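Long-range contacts in Exo beta-1,2-glucooligosaccharide sophorohydrolase (non-reducing end) (Parabacteroides distasonis ATCC 8503, PDB 5Z06), which hydrolyses linear beta-1,2-glucan and beta-1,2-glucooligosaccharides as an exo-type enzyme, releasing the disaccharide sophorose from their non-reducing end: residues 296-301 against 644-649; 328-333 against 349-354. All coordinates share one frame; numbering follows the deposited sequence.

Contact 1 (296-301 against 644-649)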
loop_
_atom_site.group_PDB
_atom_site.type_symbol
_atom_site.label_atom_id
_atom_site.label_comp_id
_atom_site.label_asym_id
_atom_site.label_seq_id
_atom_site.Cartn_x
_atom_site.Cartn_y
_atom_site.Cartn_z
ATOM N N PHE A 296 -0.966 -6.955 -10.652
ATOM C CA PHE A 296 -2.282 -7.478 -11.007
ATOM C C PHE A 296 -2.871 -8.367 -9.901
ATOM O O PHE A 296 -4.071 -8.313 -9.616
ATOM C CB PHE A 296 -2.160 -8.232 -12.329
ATOM C CG PHE A 296 -3.244 -9.196 -12.593
ATOM C CD1 PHE A 296 -3.159 -10.499 -12.114
ATOM C CD2 PHE A 296 -4.337 -8.830 -13.357
ATOM C CE1 PHE A 296 -4.156 -11.420 -12.378
ATOM C CE2 PHE A 296 -5.331 -9.757 -13.643
ATOM C CZ PHE A 296 -5.241 -11.050 -13.159
ATOM N N ARG A 297 -2.017 -9.160 -9.254
ATOM C CA ARG A 297 -2.465 -10.060 -8.200
ATOM C C ARG A 297 -3.288 -9.344 -7.148
ATOM O O ARG A 297 -4.248 -9.881 -6.644
ATOM C CB ARG A 297 -1.286 -10.715 -7.511
ATOM C CG ARG A 297 -0.461 -11.662 -8.349
ATOM C CD ARG A 297 0.796 -12.018 -7.574
ATOM N NE ARG A 297 1.756 -12.688 -8.434
ATOM C CZ ARG A 297 3.041 -12.813 -8.162
ATOM N NH1 ARG A 297 3.559 -12.343 -7.024
ATOM N NH2 ARG A 297 3.814 -13.439 -9.024
ATOM N N TYR A 298 -2.875 -8.136 -6.805
ATOM C CA TYR A 298 -3.595 -7.331 -5.845
ATOM C C TYR A 298 -5.105 -7.211 -6.141
ATOM O O TYR A 298 -5.922 -7.180 -5.227
ATOM C CB TYR A 298 -2.953 -5.941 -5.795
ATOM C CG TYR A 298 -3.494 -5.096 -4.723
ATOM C CD1 TYR A 298 -4.673 -4.418 -4.904
ATOM C CD2 TYR A 298 -2.861 -5.012 -3.496
ATOM C CE1 TYR A 298 -5.210 -3.642 -3.910
ATOM C CE2 TYR A 298 -3.378 -4.219 -2.476
ATOM C CZ TYR A 298 -4.566 -3.545 -2.695
ATOM O OH TYR A 298 -5.143 -2.782 -1.727
ATOM N N TYR A 299 -5.443 -7.106 -7.414
ATOM C CA TYR A 299 -6.801 -6.833 -7.882
ATOM C C TYR A 299 -7.488 -8.111 -8.309
ATOM O O TYR A 299 -8.700 -8.132 -8.472
ATOM C CB TYR A 299 -6.748 -5.848 -9.051
ATOM C CG TYR A 299 -6.008 -4.645 -8.625
ATOM C CD1 TYR A 299 -6.644 -3.634 -7.939
ATOM C CD2 TYR A 299 -4.631 -4.547 -8.827
ATOM C CE1 TYR A 299 -5.945 -2.528 -7.481
ATOM C CE2 TYR A 299 -3.924 -3.469 -8.363
ATOM C CZ TYR A 299 -4.570 -2.470 -7.687
ATOM O OH TYR A 299 -3.837 -1.411 -7.267
ATOM N N TRP A 300 -6.702 -9.167 -8.523
ATOM C CA TRP A 300 -7.253 -10.448 -8.862
ATOM C C TRP A 300 -7.478 -11.293 -7.602
ATOM O O TRP A 300 -8.541 -11.209 -7.006
ATOM C CB TRP A 300 -6.381 -11.129 -9.908
ATOM C CG TRP A 300 -7.086 -12.311 -10.453
ATOM C CD1 TRP A 300 -6.743 -13.612 -10.305
ATOM C CD2 TRP A 300 -8.292 -12.286 -11.210
ATOM N NE1 TRP A 300 -7.649 -14.411 -10.954
ATOM C CE2 TRP A 300 -8.625 -13.619 -11.502
ATOM C CE3 TRP A 300 -9.122 -11.256 -11.685
ATOM C CZ2 TRP A 300 -9.757 -13.958 -12.245
ATOM C CZ3 TRP A 300 -10.234 -11.588 -12.423
ATOM C CH2 TRP A 300 -10.540 -12.934 -12.703
ATOM N N GLU A 301 -6.507 -12.091 -7.180
ATOM C CA GLU A 301 -6.659 -12.884 -5.979
ATOM C C GLU A 301 -6.785 -12.022 -4.731
ATOM O O GLU A 301 -7.383 -12.436 -3.737
ATOM C CB GLU A 301 -5.476 -13.836 -5.844
ATOM C CG GLU A 301 -4.174 -13.152 -5.501
ATOM C CD GLU A 301 -2.993 -14.068 -5.633
ATOM O OE1 GLU A 301 -2.594 -14.376 -6.769
ATOM O OE2 GLU A 301 -2.448 -14.431 -4.572
ATOM N N GLY A 644 7.559 -7.845 -3.164
ATOM C CA GLY A 644 6.663 -8.643 -2.381
ATOM C C GLY A 644 5.657 -9.353 -3.272
ATOM O O GLY A 644 5.765 -9.335 -4.514
ATOM N N GLU A 645 4.636 -9.880 -2.605
ATOM C CA GLU A 645 3.675 -10.812 -3.184
ATOM C C GLU A 645 2.748 -10.132 -4.155
ATOM O O GLU A 645 2.229 -10.787 -5.080
ATOM C CB GLU A 645 2.842 -11.461 -2.073
ATOM C CG GLU A 645 3.627 -12.416 -1.182
ATOM C CD GLU A 645 4.513 -11.747 -0.153
ATOM O OE1 GLU A 645 4.451 -10.524 0.028
ATOM O OE2 GLU A 645 5.260 -12.474 0.501
ATOM N N TYR A 646 2.513 -8.828 -3.932
ATOM C CA TYR A 646 1.631 -8.057 -4.783
ATOM C C TYR A 646 2.367 -6.969 -5.551
ATOM O O TYR A 646 1.781 -5.971 -5.929
ATOM C CB TYR A 646 0.468 -7.499 -3.985
ATOM C CG TYR A 646 -0.518 -8.524 -3.465
ATOM C CD1 TYR A 646 -0.797 -9.708 -4.154
ATOM C CD2 TYR A 646 -1.193 -8.302 -2.294
ATOM C CE1 TYR A 646 -1.695 -10.620 -3.650
ATOM C CE2 TYR A 646 -2.107 -9.206 -1.807
ATOM C CZ TYR A 646 -2.349 -10.352 -2.492
ATOM O OH TYR A 646 -3.249 -11.227 -1.983
ATOM N N GLY A 647 3.639 -7.209 -5.838
ATOM C CA GLY A 647 4.465 -6.271 -6.565
ATOM C C GLY A 647 5.344 -5.599 -5.539
ATOM O O GLY A 647 5.605 -6.148 -4.468
ATOM N N PHE A 648 5.783 -4.397 -5.843
ATOM C CA PHE A 648 6.670 -3.710 -4.926
ATOM C C PHE A 648 5.880 -3.205 -3.756
ATOM O O PHE A 648 4.723 -2.827 -3.895
ATOM C CB PHE A 648 7.414 -2.563 -5.584
ATOM C CG PHE A 648 8.298 -2.993 -6.695
ATOM C CD1 PHE A 648 9.578 -3.443 -6.438
ATOM C CD2 PHE A 648 7.868 -2.926 -8.012
ATOM C CE1 PHE A 648 10.402 -3.822 -7.477
ATOM C CE2 PHE A 648 8.692 -3.322 -9.050
ATOM C CZ PHE A 648 9.955 -3.770 -8.778
ATOM N N ARG A 649 6.533 -3.166 -2.608
ATOM C CA ARG A 649 5.918 -2.568 -1.444
ATOM C C ARG A 649 5.626 -1.109 -1.707
ATOM O O ARG A 649 6.231 -0.486 -2.558
ATOM C CB ARG A 649 6.793 -2.757 -0.218
ATOM C CG ARG A 649 6.934 -4.228 0.089
ATOM C CD ARG A 649 7.623 -4.497 1.399
ATOM N NE ARG A 649 7.896 -5.920 1.470
ATOM C CZ ARG A 649 6.999 -6.839 1.805
ATOM N NH1 ARG A 649 5.744 -6.498 2.125
ATOM N NH2 ARG A 649 7.367 -8.110 1.826
HETATM O O HOH W 1 6.126 -11.495 -6.248
HETATM O O HOH W 2 -2.729 -13.936 -1.930
#
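Tyr298 and Tyr646 bring the two backbones together, their CA atoms 5.4 Å apart, where the chain leaving helix 284-297 meets the type I turn Gly644-Gly647. This turn joins the strands of a two-stranded beta-hairpin; at Gly647 (phi 103°) a CB would be jammed against the carbonyl O of Tyr646, which calls for glycine. Tyr646, whose CG lies anti to the carbonyl carbon (chi1 -68°), turns its ring against 296-301. Tyr298 CA sits over one face in a CH-pi contact, and the Tyr298 ring directs its edge at the Tyr646 face in an offset edge-to-face pair, the planes 81° apart. Arg297 CB packs 3.5 Å from Tyr646 CD1, while its extended side chain runs on to the turn. There Arg297 NH1 donates a nearly straight hydrogen bond of 2.8 Å to Glu645 O, arriving above the carbonyl plane, and a water links the same NH1 to Gly644 O. Glu301 OE2 lies at the edge of the Tyr646 ring, 4.0 Å from CE1, and another water joins it to Tyr646 OH. An alanine in place of Tyr646 would probably open a gap beside Tyr298 and Arg297 and leave the water at Glu301 without its hydroxyl partner. Beyond the segments, Arg297 NH2 forms salt bridges with Asp206 and Glu293, Glu301 pairs with Arg243, and Glu645 with Arg237. Tyr298 OH bonds to Arg311 O. The contact thus lies between strands 204-210, 232-237 and 243-247, which supply most of these charges, and the enzyme's helical part, with strand 313-314 touching both tyrosines.

Contact 2 (328-333 against 349-354)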
loop_
_atom_site.group_PDB
_atom_site.type_symbol
_atom_site.label_atom_id
_atom_site.label_comp_id
_atom_site.label_asym_id
_atom_site.label_seq_id
_atom_site.Cartn_x
_atom_site.Cartn_y
_atom_site.Cartn_z
ATOM N N PHE A 328 -8.761 1.611 -11.297
ATOM C CA PHE A 328 -7.406 1.339 -11.759
ATOM C C PHE A 328 -7.244 -0.168 -11.930
ATOM O O PHE A 328 -6.671 -0.618 -12.915
ATOM C CB PHE A 328 -6.353 1.850 -10.793
ATOM C CG PHE A 328 -6.457 3.330 -10.453
ATOM C CD1 PHE A 328 -7.180 4.222 -11.231
ATOM C CD2 PHE A 328 -5.780 3.816 -9.346
ATOM C CE1 PHE A 328 -7.239 5.571 -10.901
ATOM C CE2 PHE A 328 -5.844 5.160 -9.009
ATOM C CZ PHE A 328 -6.580 6.032 -9.789
ATOM N N GLY A 329 -7.778 -0.926 -10.972
ATOM C CA GLY A 329 -7.602 -2.348 -10.915
ATOM C C GLY A 329 -8.343 -3.058 -12.014
ATOM O O GLY A 329 -7.867 -4.020 -12.581
ATOM N N ILE A 330 -9.534 -2.566 -12.271
ATOM C CA ILE A 330 -10.339 -2.961 -13.418
ATOM C C ILE A 330 -9.498 -2.927 -14.684
ATOM O O ILE A 330 -9.517 -3.865 -15.475
ATOM C CB ILE A 330 -11.579 -2.043 -13.492
ATOM C CG1 ILE A 330 -12.664 -2.636 -12.591
ATOM C CG2 ILE A 330 -12.068 -1.824 -14.916
ATOM C CD1 ILE A 330 -13.787 -1.671 -12.285
ATOM N N MET A 331 -8.740 -1.850 -14.830
ATOM C CA MET A 331 -7.838 -1.678 -15.965
ATOM C C MET A 331 -6.648 -2.620 -15.907
ATOM O O MET A 331 -6.288 -3.175 -16.935
ATOM C CB MET A 331 -7.390 -0.229 -16.087
ATOM C CG MET A 331 -8.585 0.632 -16.393
ATOM S SD MET A 331 -8.210 2.338 -16.063
ATOM C CE MET A 331 -7.655 2.737 -17.689
ATOM N N ALA A 332 -6.107 -2.828 -14.704
ATOM C CA ALA A 332 -5.092 -3.841 -14.478
ATOM C C ALA A 332 -5.614 -5.213 -14.854
ATOM O O ALA A 332 -4.873 -6.022 -15.427
ATOM C CB ALA A 332 -4.613 -3.832 -13.029
ATOM N N ILE A 333 -6.876 -5.497 -14.541
ATOM C CA ILE A 333 -7.431 -6.793 -14.885
ATOM C C ILE A 333 -7.580 -6.947 -16.401
ATOM O O ILE A 333 -7.228 -7.988 -16.962
ATOM C CB ILE A 333 -8.751 -7.091 -14.148
ATOM C CG1 ILE A 333 -8.497 -7.225 -12.660
ATOM C CG2 ILE A 333 -9.325 -8.396 -14.647
ATOM C CD1 ILE A 333 -9.728 -7.091 -11.785
ATOM N N GLN A 349 -16.166 -13.371 -15.838
ATOM C CA GLN A 349 -16.843 -13.742 -14.581
ATOM C C GLN A 349 -16.615 -12.697 -13.509
ATOM O O GLN A 349 -17.553 -12.284 -12.831
ATOM C CB GLN A 349 -16.399 -15.121 -14.063
ATOM C CG GLN A 349 -17.027 -16.296 -14.798
ATOM C CD GLN A 349 -18.522 -16.078 -15.033
ATOM O OE1 GLN A 349 -18.967 -16.087 -16.172
ATOM N NE2 GLN A 349 -19.292 -15.826 -13.957
ATOM N N ARG A 350 -15.367 -12.258 -13.377
ATOM C CA ARG A 350 -15.055 -11.178 -12.459
ATOM C C ARG A 350 -15.901 -9.923 -12.756
ATOM O O ARG A 350 -16.440 -9.316 -11.854
ATOM C CB ARG A 350 -13.573 -10.829 -12.499
ATOM C CG ARG A 350 -13.223 -9.552 -11.737
ATOM C CD ARG A 350 -13.584 -9.636 -10.267
ATOM N NE ARG A 350 -12.771 -10.648 -9.631
ATOM C CZ ARG A 350 -11.590 -10.441 -9.050
ATOM N NH1 ARG A 350 -11.059 -9.228 -8.970
ATOM N NH2 ARG A 350 -10.915 -11.478 -8.555
ATOM N N PHE A 351 -15.986 -9.542 -14.025
ATOM C CA PHE A 351 -16.686 -8.311 -14.397
ATOM C C PHE A 351 -18.197 -8.382 -14.226
ATOM O O PHE A 351 -18.841 -7.365 -13.945
ATOM C CB PHE A 351 -16.249 -7.833 -15.773
ATOM C CG PHE A 351 -15.000 -6.992 -15.717
ATOM C CD1 PHE A 351 -13.737 -7.572 -15.772
ATOM C CD2 PHE A 351 -15.090 -5.620 -15.544
ATOM C CE1 PHE A 351 -12.586 -6.801 -15.696
ATOM C CE2 PHE A 351 -13.954 -4.848 -15.471
ATOM C CZ PHE A 351 -12.699 -5.438 -15.547
ATOM N N LEU A 352 -18.756 -9.578 -14.355
ATOM C CA LEU A 352 -20.151 -9.801 -13.996
ATOM C C LEU A 352 -20.382 -9.558 -12.506
ATOM O O LEU A 352 -21.335 -8.885 -12.120
ATOM C CB LEU A 352 -20.606 -11.207 -14.404
ATOM C CG LEU A 352 -20.735 -11.388 -15.904
ATOM C CD1 LEU A 352 -20.798 -12.872 -16.219
ATOM C CD2 LEU A 352 -21.950 -10.663 -16.492
ATOM N N LYS A 353 -19.493 -10.091 -11.678
ATOM C CA LYS A 353 -19.531 -9.804 -10.258
ATOM C C LYS A 353 -19.331 -8.300 -9.984
ATOM O O LYS A 353 -20.120 -7.692 -9.254
ATOM C CB LYS A 353 -18.512 -10.655 -9.507
ATOM C CG LYS A 353 -18.172 -10.151 -8.123
ATOM C CD LYS A 353 -17.064 -10.967 -7.498
ATOM C CE LYS A 353 -17.550 -12.344 -7.072
ATOM N NZ LYS A 353 -16.330 -13.134 -6.782
ATOM N N ILE A 354 -18.290 -7.708 -10.579
ATOM C CA ILE A 354 -18.012 -6.279 -10.392
ATOM C C ILE A 354 -19.226 -5.430 -10.743
ATOM O O ILE A 354 -19.650 -4.584 -9.961
ATOM C CB ILE A 354 -16.815 -5.815 -11.242
ATOM C CG1 ILE A 354 -15.522 -6.298 -10.593
ATOM C CG2 ILE A 354 -16.796 -4.293 -11.389
ATOM C CD1 ILE A 354 -14.305 -6.125 -11.471
#
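Phe351, with chi1 at -85° and chi2 at 88°, carries its ring tip between Ile330 and Ile333 of the facing helix, and Ile333 holds CG2 anti to its backbone N, against the ring. Ile330 CG2 meets the ring at CE2, 3.6 Å away, and Ile333 CG2 touches CE1 at the rim, 3.8 Å away. Between them, Ile330 O lies in the ring plane at its edge, 3.6 Å from Phe351 CZ. Ile354 CD1 covers one face of the same ring over its centre and also reaches Ile330 CG1 at 4.0 Å. Arg350 takes a different course: its chain bends at chi2 and chi3, bringing NH1 to 3.8 Å from Ile333 CD1, while the guanidinium turns to the backbone of Tyr299 and Trp300. The segments run nearly antiparallel, at 161°, with axes 11.8 Å apart; the Phe351 ring reaches across and is met by Ile330 and Ile333. This is apolar packing between consecutive helices, 323-338 and 344-360, an antiparallel pair probably belonging to the (alpha/alpha)6 barrel expected of this family. Helix 392-408 lies against both partners, Leu398 and Leu402 on Ile330 and Ala405 on Phe351, and Ile419 of helix 414-428 also packs on Phe351.

Overall arrangement
The centres of the two contacts are 15 Å apart, and the sites touch directly. Arg350 of contact 2 makes the polar link between them: its NH1 lies 2.6 Å from Tyr299 O and its NH2 2.8 Å from Trp300 O, both probable hydrogen bonds to the chain leaving helix 284-297, and it also forms a cation-pi interaction with Trp300. Packing adds to this, with Tyr299 CD1 3.4 Å from Gly329 CA and Phe296 CD2 3.5 Å from Ala332 O. Segment 296-301 therefore touches both segment 644-649 and the helix pair of contact 2. Contact 1 joins residues 343 positions apart, whereas contact 2 joins neighbouring helices within that span. Neither contact includes a residue of the calcium site.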